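Side-chain contacts in Tautomerase_3 domain-containing protein (Corynebacterium halotolerans YIM 70093 = DSM 44683, PDB 7M58), which belongs to the cis-3-chloroacrylic acid dehalogenase family of the tautomerase superfamily, assembles as a trimer and probably acts as a hydrolase: residues 5-9 with 10-14; 51-55 with 56-60; 79-82 with 83-87; 105-108 with 109-113; 130-133 with 134-138. All blocks are in the same frame, centred on the assembly; numbering follows the deposited sequence.

Contact 1 (5-9 with 10-14)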
loop_
_atom_site.group_PDB
_atom_site.type_symbol
_atom_site.label_atom_id
_atom_site.label_comp_id
_atom_site.label_asym_id
_atom_site.label_seq_id
_atom_site.Cartn_x
_atom_site.Cartn_y
_atom_site.Cartn_z
ATOM N N VAL A 5 9.719 1.394 -0.847
ATOM C CA VAL A 5 10.461 2.646 -0.754
ATOM C C VAL A 5 10.102 3.463 -1.976
ATOM O O VAL A 5 10.371 3.041 -3.105
ATOM C CB VAL A 5 11.979 2.419 -0.692
ATOM C CG1 VAL A 5 12.693 3.750 -0.708
ATOM C CG2 VAL A 5 12.375 1.554 0.525
ATOM N N SER A 6 9.488 4.616 -1.762
ATOM C CA SER A 6 9.059 5.472 -2.855
ATOM C C SER A 6 9.938 6.708 -2.898
ATOM O O SER A 6 10.124 7.372 -1.868
ATOM C CB SER A 6 7.596 5.885 -2.689
ATOM O OG SER A 6 6.749 4.769 -2.860
ATOM N N SER A 7 10.471 7.003 -4.086
ATOM C CA SER A 7 11.315 8.166 -4.322
ATOM C C SER A 7 11.292 8.480 -5.809
ATOM O O SER A 7 10.988 7.613 -6.635
ATOM C CB SER A 7 12.756 7.937 -3.867
ATOM O OG SER A 7 13.345 6.850 -4.562
ATOM N N ARG A 8 11.605 9.739 -6.133
ATOM C CA ARG A 8 11.808 10.150 -7.521
ATOM C C ARG A 8 12.780 9.216 -8.222
ATOM O O ARG A 8 13.882 8.968 -7.726
ATOM C CB ARG A 8 12.343 11.582 -7.560
ATOM C CG ARG A 8 12.824 12.028 -8.926
ATOM C CD ARG A 8 11.743 12.640 -9.778
ATOM N NE ARG A 8 12.298 13.660 -10.676
ATOM C CZ ARG A 8 12.823 13.394 -11.872
ATOM N NH1 ARG A 8 12.842 12.140 -12.327
ATOM N NH2 ARG A 8 13.308 14.381 -12.620
ATOM N N ALA A 9 12.353 8.663 -9.353
ATOM C CA ALA A 9 13.258 7.868 -10.171
ATOM C C ALA A 9 14.560 8.627 -10.383
ATOM O O ALA A 9 14.561 9.787 -10.814
ATOM C CB ALA A 9 12.614 7.531 -11.515
ATOM N N GLY A 10 15.667 7.960 -10.084
ATOM C CA GLY A 10 16.977 8.549 -10.168
ATOM C C GLY A 10 17.554 8.977 -8.839
ATOM O O GLY A 10 18.770 9.158 -8.739
ATOM N N LEU A 11 16.724 9.115 -7.806
ATOM C CA LEU A 11 17.268 9.527 -6.516
ATOM C C LEU A 11 18.134 8.440 -5.904
ATOM O O LEU A 11 19.171 8.735 -5.302
ATOM C CB LEU A 11 16.154 9.921 -5.549
ATOM C CG LEU A 11 16.650 10.245 -4.136
ATOM C CD1 LEU A 11 17.434 11.562 -4.154
ATOM C CD2 LEU A 11 15.466 10.336 -3.176
ATOM N N ILE A 12 17.730 7.185 -6.026
ATOM C CA ILE A 12 18.463 6.090 -5.418
ATOM C C ILE A 12 19.090 5.264 -6.534
ATOM O O ILE A 12 18.394 4.480 -7.193
ATOM C CB ILE A 12 17.564 5.239 -4.518
ATOM C CG1 ILE A 12 16.760 6.171 -3.594
ATOM C CG2 ILE A 12 18.421 4.255 -3.716
ATOM C CD1 ILE A 12 15.793 5.498 -2.593
ATOM N N ASP A 13 20.396 5.484 -6.765
ATOM C CA ASP A 13 21.340 4.573 -7.433
ATOM C C ASP A 13 20.973 3.106 -7.338
ATOM O O ASP A 13 20.359 2.683 -6.357
ATOM C CB ASP A 13 22.719 4.662 -6.762
ATOM C CG ASP A 13 23.676 5.508 -7.496
ATOM O OD1 ASP A 13 23.355 5.915 -8.621
ATOM O OD2 ASP A 13 24.750 5.792 -6.916
ATOM N N GLN A 14 21.434 2.292 -8.280
ATOM C CA GLN A 14 21.353 0.857 -8.044
ATOM C C GLN A 14 22.238 0.424 -6.875
ATOM O O GLN A 14 21.864 -0.480 -6.114
ATOM C CB GLN A 14 21.694 0.075 -9.306
ATOM C CG GLN A 14 21.534 -1.419 -9.114
ATOM C CD GLN A 14 20.116 -1.809 -8.699
ATOM O OE1 GLN A 14 19.132 -1.315 -9.244
ATOM N NE2 GLN A 14 20.010 -2.692 -7.720
#
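The carbonyl oxygen of Arg8 receives the amide of Leu11 at 2.8 Å (Leu11 N to Arg8 O), nearly straight at 164°, and this bond closes a type II beta turn. The turn ends strand 2-8 and sends the chain back toward helix 14-31, at the start of the beta-alpha-beta unit that strand 40-46 completes. Gly10 takes the third position of the turn with the positive phi (101°) usual there. Beyond the turn the returning chain lies over the strand side chains that face it, Val5 and Ser7. Leu11 brings one branch to Ser7, its CD2 lying 3.7 Å from Ser7 CB, while its CB rests 3.3 Å from Arg8 O, beside the turn bond. Ile12 reaches farther down the strand. With CG1 opposite the carbonyl carbon and the chain beyond it fully extended (chi2 -180°), its terminal methyl passes close to the Ser7 hydroxyl and continues to Val5, whose side chain it meets at about a right angle. Phe43 and Leu24 also pack on this apolar patch, Phe43 against both Val5 and Ile12 and Leu24 against Val5, while Leu11 leans on Val63 and Glu60. Ile12 CD1 thus sits 3.4 Å from Ser7 OG and 4.0 Å from Val5 CG1.

Contact 2 (51-55 with 56-60)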
loop_
_atom_site.group_PDB
_atom_site.type_symbol
_atom_site.label_atom_id
_atom_site.label_comp_id
_atom_site.label_asym_id
_atom_site.label_seq_id
_atom_site.Cartn_x
_atom_site.Cartn_y
_atom_site.Cartn_z
ATOM N N LEU A 51 5.261 13.637 -6.878
ATOM C CA LEU A 51 5.300 13.634 -5.422
ATOM C C LEU A 51 5.033 15.041 -4.906
ATOM O O LEU A 51 5.737 15.985 -5.271
ATOM C CB LEU A 51 6.654 13.134 -4.910
ATOM C CG LEU A 51 6.655 12.451 -3.527
ATOM C CD1 LEU A 51 7.941 11.652 -3.301
ATOM C CD2 LEU A 51 6.366 13.381 -2.339
ATOM N N PHE A 52 4.046 15.170 -4.032
ATOM C CA PHE A 52 3.657 16.453 -3.469
ATOM C C PHE A 52 3.709 16.396 -1.956
ATOM O O PHE A 52 3.365 15.372 -1.359
ATOM C CB PHE A 52 2.250 16.834 -3.903
ATOM C CG PHE A 52 2.121 17.125 -5.370
ATOM C CD1 PHE A 52 2.139 16.096 -6.304
ATOM C CD2 PHE A 52 1.925 18.414 -5.818
ATOM C CE1 PHE A 52 1.999 16.355 -7.658
ATOM C CE2 PHE A 52 1.773 18.673 -7.187
ATOM C CZ PHE A 52 1.811 17.645 -8.094
ATOM N N LEU A 53 4.148 17.505 -1.349
ATOM C CA LEU A 53 4.121 17.729 0.092
ATOM C C LEU A 53 3.429 19.051 0.377
ATOM O O LEU A 53 3.841 20.092 -0.141
ATOM C CB LEU A 53 5.522 17.761 0.699
ATOM C CG LEU A 53 6.305 16.471 0.900
ATOM C CD1 LEU A 53 7.685 16.546 0.356
ATOM C CD2 LEU A 53 6.448 16.348 2.359
ATOM N N ALA A 54 2.406 19.013 1.231
ATOM C CA ALA A 54 1.649 20.206 1.596
ATOM C C ALA A 54 1.038 20.857 0.367
ATOM O O ALA A 54 1.037 22.077 0.232
ATOM C CB ALA A 54 2.516 21.214 2.350
ATOM N N GLY A 55 0.561 20.042 -0.562
ATOM C CA GLY A 55 -0.055 20.581 -1.752
ATOM C C GLY A 55 0.920 21.137 -2.773
ATOM O O GLY A 55 0.483 21.640 -3.816
ATOM N N ARG A 56 2.220 21.079 -2.507
ATOM C CA ARG A 56 3.221 21.645 -3.394
ATOM C C ARG A 56 4.198 20.538 -3.765
ATOM O O ARG A 56 4.431 19.605 -2.986
ATOM C CB ARG A 56 3.934 22.828 -2.687
ATOM C CG ARG A 56 3.002 24.026 -2.484
ATOM C CD ARG A 56 3.456 25.022 -1.398
ATOM N NE ARG A 56 4.144 26.221 -1.875
ATOM C CZ ARG A 56 5.392 26.564 -1.541
ATOM N NH1 ARG A 56 6.090 25.808 -0.699
ATOM N NH2 ARG A 56 5.937 27.684 -2.023
ATOM N N GLU A 57 4.795 20.662 -4.944
ATOM C CA GLU A 57 5.720 19.641 -5.415
ATOM C C GLU A 57 6.869 19.464 -4.441
ATOM O O GLU A 57 7.417 20.434 -3.920
ATOM C CB GLU A 57 6.238 20.010 -6.788
ATOM C CG GLU A 57 5.179 19.942 -7.859
ATOM C CD GLU A 57 5.775 19.597 -9.198
ATOM O OE1 GLU A 57 5.185 20.007 -10.225
ATOM O OE2 GLU A 57 6.845 18.942 -9.210
ATOM N N ALA A 58 7.221 18.214 -4.191
ATOM C CA ALA A 58 8.227 17.883 -3.193
ATOM C C ALA A 58 9.637 18.278 -3.634
ATOM O O ALA A 58 9.906 18.423 -4.828
ATOM C CB ALA A 58 8.193 16.384 -2.922
ATOM N N PRO A 59 10.565 18.437 -2.689
ATOM C CA PRO A 59 11.976 18.483 -3.071
ATOM C C PRO A 59 12.385 17.135 -3.632
ATOM O O PRO A 59 11.822 16.094 -3.281
ATOM C CB PRO A 59 12.701 18.771 -1.750
ATOM C CG PRO A 59 11.778 18.246 -0.693
ATOM C CD PRO A 59 10.387 18.492 -1.224
ATOM N N GLU A 60 13.396 17.160 -4.500
ATOM C CA GLU A 60 13.859 15.929 -5.130
ATOM C C GLU A 60 14.303 14.919 -4.071
ATOM O O GLU A 60 14.004 13.722 -4.174
ATOM C CB GLU A 60 14.980 16.259 -6.127
ATOM C CG GLU A 60 15.175 15.246 -7.256
ATOM C CD GLU A 60 16.436 14.403 -7.107
ATOM O OE1 GLU A 60 17.322 14.799 -6.308
ATOM O OE2 GLU A 60 16.546 13.361 -7.810
#
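Leu51 meets Ala58 twice: its carbonyl oxygen takes the Ala58 amide (Ala58 N to Leu51 O 2.9 Å), and its CD2 lies 3.6 Å from Ala58 CB. Phe52 forms a non-hydrogen-bonded pair with Glu57, and their side chains diverge; even so the ring approaches the glutamate stem obliquely, with Phe52 CE2 3.7 Å from Glu57 CG and the ring and carboxylate planes 52° apart. Leu53 pairs with Arg56 through two backbone bonds, Leu53 N to Arg56 O at 2.7 Å and Arg56 N to Leu53 O at 3.0 Å. The CD1 methyl of Leu53 touches Ala58 and Pro59, which lie side by side, Leu53 CD1 being 3.7 Å from Pro59 CD. Ala54 and Gly55, both with positive phi, make the corner, and Arg56 lays its CB and CG against the Gly55 carbonyl group before its end leads away. Leu51 and Phe52 also pair with a strand of the third subunit, where Leu51 packs on Ile42 and Phe52 on Ala21. This is a two-residue beta hairpin with a type I' turn, used here as an arm between subunits.

Contact 3 (79-82 with 83-87)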
loop_
_atom_site.group_PDB
_atom_site.type_symbol
_atom_site.label_atom_id
_atom_site.label_comp_id
_atom_site.label_asym_id
_atom_site.label_seq_id
_atom_site.Cartn_x
_atom_site.Cartn_y
_atom_site.Cartn_z
ATOM N N THR A 79 8.641 1.458 17.678
ATOM C CA THR A 79 9.113 2.840 17.583
ATOM C C THR A 79 10.623 2.878 17.372
ATOM O O THR A 79 11.145 3.765 16.698
ATOM C CB THR A 79 8.718 3.637 18.822
ATOM O OG1 THR A 79 9.197 2.940 19.975
ATOM C CG2 THR A 79 7.171 3.797 18.895
ATOM N N ASP A 80 11.333 1.910 17.930
ATOM C CA ASP A 80 12.778 1.836 17.770
ATOM C C ASP A 80 13.119 1.587 16.306
ATOM O O ASP A 80 13.948 2.315 15.729
ATOM C CB ASP A 80 13.297 0.690 18.648
ATOM C CG ASP A 80 13.759 1.160 20.018
ATOM O OD1 ASP A 80 13.827 2.389 20.263
ATOM O OD2 ASP A 80 13.922 0.284 20.908
ATOM N N LEU A 81 12.396 0.649 15.680
ATOM C CA LEU A 81 12.549 0.405 14.248
ATOM C C LEU A 81 12.266 1.653 13.413
ATOM O O LEU A 81 12.999 1.946 12.460
ATOM C CB LEU A 81 11.628 -0.726 13.822
ATOM C CG LEU A 81 11.694 -1.266 12.380
ATOM C CD1 LEU A 81 12.980 -2.014 12.098
ATOM C CD2 LEU A 81 10.508 -2.164 12.088
ATOM N N LEU A 82 11.240 2.425 13.777
ATOM C CA LEU A 82 10.925 3.633 13.024
ATOM C C LEU A 82 12.039 4.659 13.145
ATOM O O LEU A 82 12.504 5.204 12.141
ATOM C CB LEU A 82 9.604 4.239 13.498
ATOM C CG LEU A 82 8.299 3.729 12.884
ATOM C CD1 LEU A 82 7.185 3.876 13.866
ATOM C CD2 LEU A 82 7.985 4.540 11.635
ATOM N N GLU A 83 12.470 4.949 14.373
ATOM C CA GLU A 83 13.497 5.963 14.559
ATOM C C GLU A 83 14.797 5.563 13.879
ATOM O O GLU A 83 15.489 6.401 13.288
ATOM C CB GLU A 83 13.709 6.200 16.043
ATOM C CG GLU A 83 12.476 6.720 16.744
ATOM C CD GLU A 83 12.743 7.111 18.194
ATOM O OE1 GLU A 83 13.406 6.332 18.918
ATOM O OE2 GLU A 83 12.302 8.206 18.603
ATOM N N GLN A 84 15.132 4.279 13.919
ATOM C CA GLN A 84 16.386 3.851 13.326
ATOM C C GLN A 84 16.319 3.838 11.798
ATOM O O GLN A 84 17.338 4.093 11.135
ATOM C CB GLN A 84 16.747 2.487 13.886
ATOM C CG GLN A 84 17.172 2.567 15.351
ATOM C CD GLN A 84 18.014 1.376 15.787
ATOM O OE1 GLN A 84 18.526 0.616 14.955
ATOM N NE2 GLN A 84 18.096 1.162 17.099
ATOM N N ILE A 85 15.145 3.548 11.222
ATOM C CA ILE A 85 14.998 3.616 9.770
ATOM C C ILE A 85 15.132 5.052 9.289
ATOM O O ILE A 85 15.862 5.343 8.336
ATOM C CB ILE A 85 13.658 2.999 9.335
ATOM C CG1 ILE A 85 13.732 1.480 9.471
ATOM C CG2 ILE A 85 13.319 3.395 7.907
ATOM C CD1 ILE A 85 12.383 0.787 9.393
ATOM N N THR A 86 14.424 5.977 9.937
ATOM C CA THR A 86 14.557 7.390 9.596
ATOM C C THR A 86 16.005 7.826 9.709
ATOM O O THR A 86 16.515 8.530 8.835
ATOM C CB THR A 86 13.658 8.264 10.489
ATOM O OG1 THR A 86 12.323 7.728 10.498
ATOM C CG2 THR A 86 13.635 9.716 10.027
ATOM N N SER A 87 16.702 7.342 10.740
ATOM C CA SER A 87 18.055 7.822 10.999
ATOM C C SER A 87 19.054 7.247 10.002
ATOM O O SER A 87 19.765 7.991 9.319
ATOM C CB SER A 87 18.467 7.438 12.419
ATOM O OG SER A 87 17.885 8.303 13.368
#
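The carboxylates of Asp80 and Glu83, one helical turn apart on helix 75-92, stand with their planes 29° apart and Asp80 OD1 4.2 Å from Glu83 OE1. Thr79 O lies obliquely off the Glu83 carboxylate, and the glutamate comes closest to it through its stem, with Glu83 CG 3.2 Å from Thr79 O. Gln84 does the same one residue on, its CG 3.3 Å from Asp80 O, and its side chain also packs on Leu27 and Ile31 of helix 14-31. On the inner side Leu81 and Ile85 meet tip to branch: Ile85 CD1 lies 3.7 Å from Leu81 CG. Ile85 arrives there because its CG1 turns opposite its own carbonyl carbon (chi1 -73°), folding the chain back along the helix over the Leu81 carbonyl. Both residues pack on Tyr3 of strand 2-8, and Leu82, Ile85 and Thr86 touch Val102, so this surface seats the helix on the sheet of the beta-alpha-beta unit 63-70, 75-92, 100-107. Thr79, Leu82, Glu83 and Thr86 reach the third subunit, Thr86 packing on its Thr113. Leu82 O is gripped twice, by Thr86 N and by Thr86 OG1, each at 3.0 Å, the hydroxyl coming from above the carbonyl plane. The hydroxyl hydrogen is therefore spent on the helix, which probably helps fix the rotation of this buried side chain. The two like-charged carboxylates probably repel each other mildly, perhaps raising the proton affinity of one.

Contact 4 (105-108 with 109-113)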
loop_
_atom_site.group_PDB
_atom_site.type_symbol
_atom_site.label_atom_id
_atom_site.label_comp_id
_atom_site.label_asym_id
_atom_site.label_seq_id
_atom_site.Cartn_x
_atom_site.Cartn_y
_atom_site.Cartn_z
ATOM N N ASN A 105 2.559 -0.308 8.840
ATOM C CA ASN A 105 1.253 -0.939 8.906
ATOM C C ASN A 105 1.469 -2.341 9.446
ATOM O O ASN A 105 2.399 -3.032 9.025
ATOM C CB ASN A 105 0.555 -0.988 7.534
ATOM C CG ASN A 105 -0.867 -1.586 7.592
ATOM O OD1 ASN A 105 -1.701 -1.154 8.382
ATOM N ND2 ASN A 105 -1.131 -2.595 6.760
ATOM N N GLU A 106 0.624 -2.761 10.373
ATOM C CA GLU A 106 0.808 -4.018 11.085
ATOM C C GLU A 106 -0.233 -5.007 10.619
ATOM O O GLU A 106 -1.425 -4.690 10.575
ATOM C CB GLU A 106 0.661 -3.834 12.581
ATOM C CG GLU A 106 1.807 -3.172 13.218
ATOM C CD GLU A 106 1.530 -2.935 14.675
ATOM O OE1 GLU A 106 1.601 -3.909 15.466
ATOM O OE2 GLU A 106 1.210 -1.759 15.009
ATOM N N ILE A 107 0.195 -6.197 10.240
ATOM C CA ILE A 107 -0.882 -7.043 9.777
ATOM C C ILE A 107 -0.665 -8.403 10.454
ATOM O O ILE A 107 0.483 -8.751 10.750
ATOM C CB ILE A 107 -0.942 -7.022 8.247
ATOM C CG1 ILE A 107 -2.447 -7.044 7.999
ATOM C CG2 ILE A 107 -0.443 -8.314 7.598
ATOM C CD1 ILE A 107 -2.792 -6.695 6.735
ATOM N N PRO A 108 -1.709 -9.138 10.837
ATOM C CA PRO A 108 -1.481 -10.445 11.467
ATOM C C PRO A 108 -0.680 -11.381 10.571
ATOM O O PRO A 108 -0.746 -11.316 9.343
ATOM C CB PRO A 108 -2.901 -10.975 11.705
ATOM C CG PRO A 108 -3.811 -10.037 10.972
ATOM C CD PRO A 108 -3.122 -8.749 10.881
ATOM N N GLY A 109 0.121 -12.235 11.214
ATOM C CA GLY A 109 0.948 -13.180 10.477
ATOM C C GLY A 109 0.142 -14.135 9.615
ATOM O O GLY A 109 0.543 -14.460 8.498
ATOM N N GLU A 110 -0.990 -14.623 10.128
ATOM C CA GLU A 110 -1.838 -15.496 9.319
ATOM C C GLU A 110 -2.376 -14.818 8.071
ATOM O O GLU A 110 -2.907 -15.515 7.196
ATOM C CB GLU A 110 -3.012 -16.060 10.130
ATOM C CG GLU A 110 -3.977 -15.040 10.701
ATOM C CD GLU A 110 -3.640 -14.613 12.141
ATOM O OE1 GLU A 110 -4.594 -14.277 12.891
ATOM O OE2 GLU A 110 -2.441 -14.614 12.524
ATOM N N ASN A 111 -2.246 -13.495 7.956
ATOM C CA ASN A 111 -2.615 -12.785 6.740
ATOM C C ASN A 111 -1.441 -12.638 5.782
ATOM O O ASN A 111 -1.456 -11.761 4.918
ATOM C CB ASN A 111 -3.209 -11.414 7.080
ATOM C CG ASN A 111 -4.543 -11.508 7.821
ATOM O OD1 ASN A 111 -4.838 -12.494 8.492
ATOM N ND2 ASN A 111 -5.343 -10.465 7.713
ATOM N N MET A 112 -0.413 -13.462 5.927
ATOM C CA MET A 112 0.743 -13.396 5.052
ATOM C C MET A 112 1.168 -14.800 4.665
ATOM O O MET A 112 1.187 -15.694 5.517
ATOM C CB MET A 112 1.925 -12.701 5.717
ATOM C CG MET A 112 1.636 -11.305 6.139
ATOM S SD MET A 112 3.118 -10.356 6.515
ATOM C CE MET A 112 3.879 -11.279 7.759
ATOM N N THR A 113 1.469 -15.000 3.385
ATOM C CA THR A 113 2.252 -16.145 2.941
ATOM C C THR A 113 3.595 -15.618 2.460
ATOM O O THR A 113 3.670 -14.581 1.801
ATOM C CB THR A 113 1.590 -16.971 1.819
ATOM O OG1 THR A 113 1.456 -16.184 0.625
ATOM C CG2 THR A 113 0.246 -17.505 2.241
#
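Pro108 sets its CG over the flat face of the Asn111 amide: Pro108 CG stands 3.6 Å from Asn111 CG and equally far from OD1 and ND2. The same residues are tied through the backbone, Asn111 N donating to Pro108 O at 3.0 Å across the short 3-10 turn at Gly109 and Glu110. Glu110 curls back with CG between its backbone N and carbonyl carbon (chi1 61°), which brings its CD within 3.7 Å of Pro108 CB. Flanking the turn in sequence, the CG2 branch of Ile107 touches Met112 CG at 3.9 Å, helping to join the end of strand 100-107 to the small strand that follows. Further out, Asn111 ND2 is hydrogen-bonded to Glu106 OE1 of the second subunit, and Met112 and Thr113 pair with a strand of that subunit. Within this chain Glu106 is also salt-bridged to Lys78. A sulfate ion, probably from the crystallisation liquor, lies about 4 Å from the Met112 side chain. The buried amide is thus covered on one face by a proline and held through its N-H by a carboxylate that probably shares its charge with a lysine; the carboxylate may still polarise the amide, and this turn carries a polar link between subunits.

Contact 5 (130-133 with 134-138)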
loop_
_atom_site.group_PDB
_atom_site.type_symbol
_atom_site.label_atom_id
_atom_site.label_comp_id
_atom_site.label_asym_id
_atom_site.label_seq_id
_atom_site.Cartn_x
_atom_site.Cartn_y
_atom_site.Cartn_z
ATOM N N ALA A 130 10.679 -25.280 11.522
ATOM C CA ALA A 130 10.732 -26.738 11.631
ATOM C C ALA A 130 9.602 -27.440 10.878
ATOM O O ALA A 130 9.648 -28.670 10.732
ATOM C CB ALA A 130 10.738 -27.163 13.101
ATOM N N THR A 131 8.584 -26.695 10.429
ATOM C CA THR A 131 7.498 -27.221 9.604
ATOM C C THR A 131 7.825 -27.215 8.113
ATOM O O THR A 131 7.159 -27.914 7.348
ATOM C CB THR A 131 6.216 -26.419 9.863
ATOM O OG1 THR A 131 5.992 -26.334 11.276
ATOM C CG2 THR A 131 5.000 -27.091 9.247
ATOM N N LEU A 132 8.819 -26.452 7.668
ATOM C CA LEU A 132 9.082 -26.381 6.244
ATOM C C LEU A 132 9.683 -27.694 5.734
ATOM O O LEU A 132 10.305 -28.445 6.490
ATOM C CB LEU A 132 9.989 -25.193 5.920
ATOM C CG LEU A 132 9.507 -23.861 6.507
ATOM C CD1 LEU A 132 10.361 -22.707 6.074
ATOM C CD2 LEU A 132 8.067 -23.601 6.074
ATOM N N PRO A 133 9.487 -28.007 4.455
ATOM C CA PRO A 133 10.211 -29.146 3.871
ATOM C C PRO A 133 11.717 -28.940 3.932
ATOM O O PRO A 133 12.224 -27.829 3.752
ATOM C CB PRO A 133 9.701 -29.200 2.423
ATOM C CG PRO A 133 8.989 -27.880 2.199
ATOM C CD PRO A 133 8.465 -27.468 3.541
ATOM N N GLN A 134 12.426 -30.055 4.136
ATOM C CA GLN A 134 13.857 -30.024 4.396
ATOM C C GLN A 134 14.634 -29.266 3.315
ATOM O O GLN A 134 15.651 -28.624 3.609
ATOM C CB GLN A 134 14.372 -31.452 4.558
ATOM C CG GLN A 134 15.852 -31.505 4.891
ATOM C CD GLN A 134 16.257 -32.782 5.589
ATOM O OE1 GLN A 134 16.614 -33.771 4.938
ATOM N NE2 GLN A 134 16.193 -32.778 6.915
ATOM N N SER A 135 14.200 -29.353 2.060
ATOM C CA SER A 135 14.916 -28.655 0.999
ATOM C C SER A 135 14.694 -27.153 1.113
ATOM O O SER A 135 15.591 -26.359 0.827
ATOM C CB SER A 135 14.473 -29.150 -0.379
ATOM O OG SER A 135 13.061 -29.240 -0.459
ATOM N N LEU A 136 13.493 -26.740 1.508
ATOM C CA LEU A 136 13.271 -25.327 1.793
ATOM C C LEU A 136 14.047 -24.887 3.021
ATOM O O LEU A 136 14.561 -23.765 3.068
ATOM C CB LEU A 136 11.777 -25.054 1.980
ATOM C CG LEU A 136 11.378 -23.584 2.136
ATOM C CD1 LEU A 136 11.851 -22.751 0.955
ATOM C CD2 LEU A 136 9.851 -23.457 2.327
ATOM N N GLN A 137 14.177 -25.775 4.011
ATOM C CA GLN A 137 14.928 -25.446 5.218
ATOM C C GLN A 137 16.357 -25.047 4.896
ATOM O O GLN A 137 16.902 -24.110 5.502
ATOM C CB GLN A 137 14.908 -26.622 6.192
ATOM C CG GLN A 137 13.631 -26.736 6.983
ATOM C CD GLN A 137 13.668 -27.858 7.996
ATOM O OE1 GLN A 137 14.358 -28.850 7.822
ATOM N NE2 GLN A 137 12.943 -27.687 9.079
ATOM N N GLU A 138 16.992 -25.757 3.964
ATOM C CA GLU A 138 18.407 -25.526 3.743
ATOM C C GLU A 138 18.695 -24.418 2.728
ATOM O O GLU A 138 19.766 -23.811 2.783
ATOM C CB GLU A 138 19.092 -26.849 3.393
ATOM C CG GLU A 138 18.974 -27.874 4.566
ATOM C CD GLU A 138 19.341 -27.283 5.977
ATOM O OE1 GLU A 138 20.512 -26.860 6.164
ATOM O OE2 GLU A 138 18.462 -27.252 6.893
#
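Leu132 and Leu136 meet through their methyls, CD1 of Leu132 lying 3.9 Å from CD2 of Leu136, where the loop between helices 125-129 and 134-142 runs into the second helix. Pro133 holds the N-cap position of that helix, and its carbonyl oxygen takes the Gln137 amide at 2.8 Å (Gln137 N to Pro133 O). The two leucines converge by different torsions. Leu132 turns its CG opposite its own carbonyl carbon (chi1 -51°), while Leu136 carries CG opposite its backbone N (chi1 -174°), sending the isobutyl group toward the loop. The Pro133 ring runs alongside Leu136, both pointing the same way, with Pro133 CG 4.0 Å from Leu136 CB; that CB also rests near the Pro133 carbonyl oxygen. Both leucines are buried although most of their neighbours here are exposed, and Leu136 also packs on Glu98 of the second subunit. Gln137 takes another course. Its first torsion swings CG back toward the loop, and the extended chain beyond (chi2 -177°) passes the Leu132 carbonyl, Gln137 CD lying 3.7 Å from Leu132 O. The amide so carried reaches back to Phe129: Gln137 NE2 is hydrogen-bonded to Phe129 O and sits 3.5 Å from Ala130 CA.

Contacts 1, 3 and 4 all adjoin the four-stranded sheet: contact 1 at the end of strand 2-8, contact 4 at the end of strand 100-107, on opposite sides of the chain's centre, and contact 3 on the helix laid against it. Contact 4 is the most buried. Contacts 2 and 5 lie farther out, about 23 and 24 Å from the chain's centre, and their centres are about 47 Å apart. Contacts 1 and 2 touch, through Leu11 and Glu60. Backbone hydrogen bonds run through all five, but contacts 1, 2 and 5 rest mainly on apolar side chains, contact 3 adds a hydroxyl-to-carbonyl bond, and contact 4 centres on a buried amide. Contacts 2 and 4 extend strands across subunit boundaries.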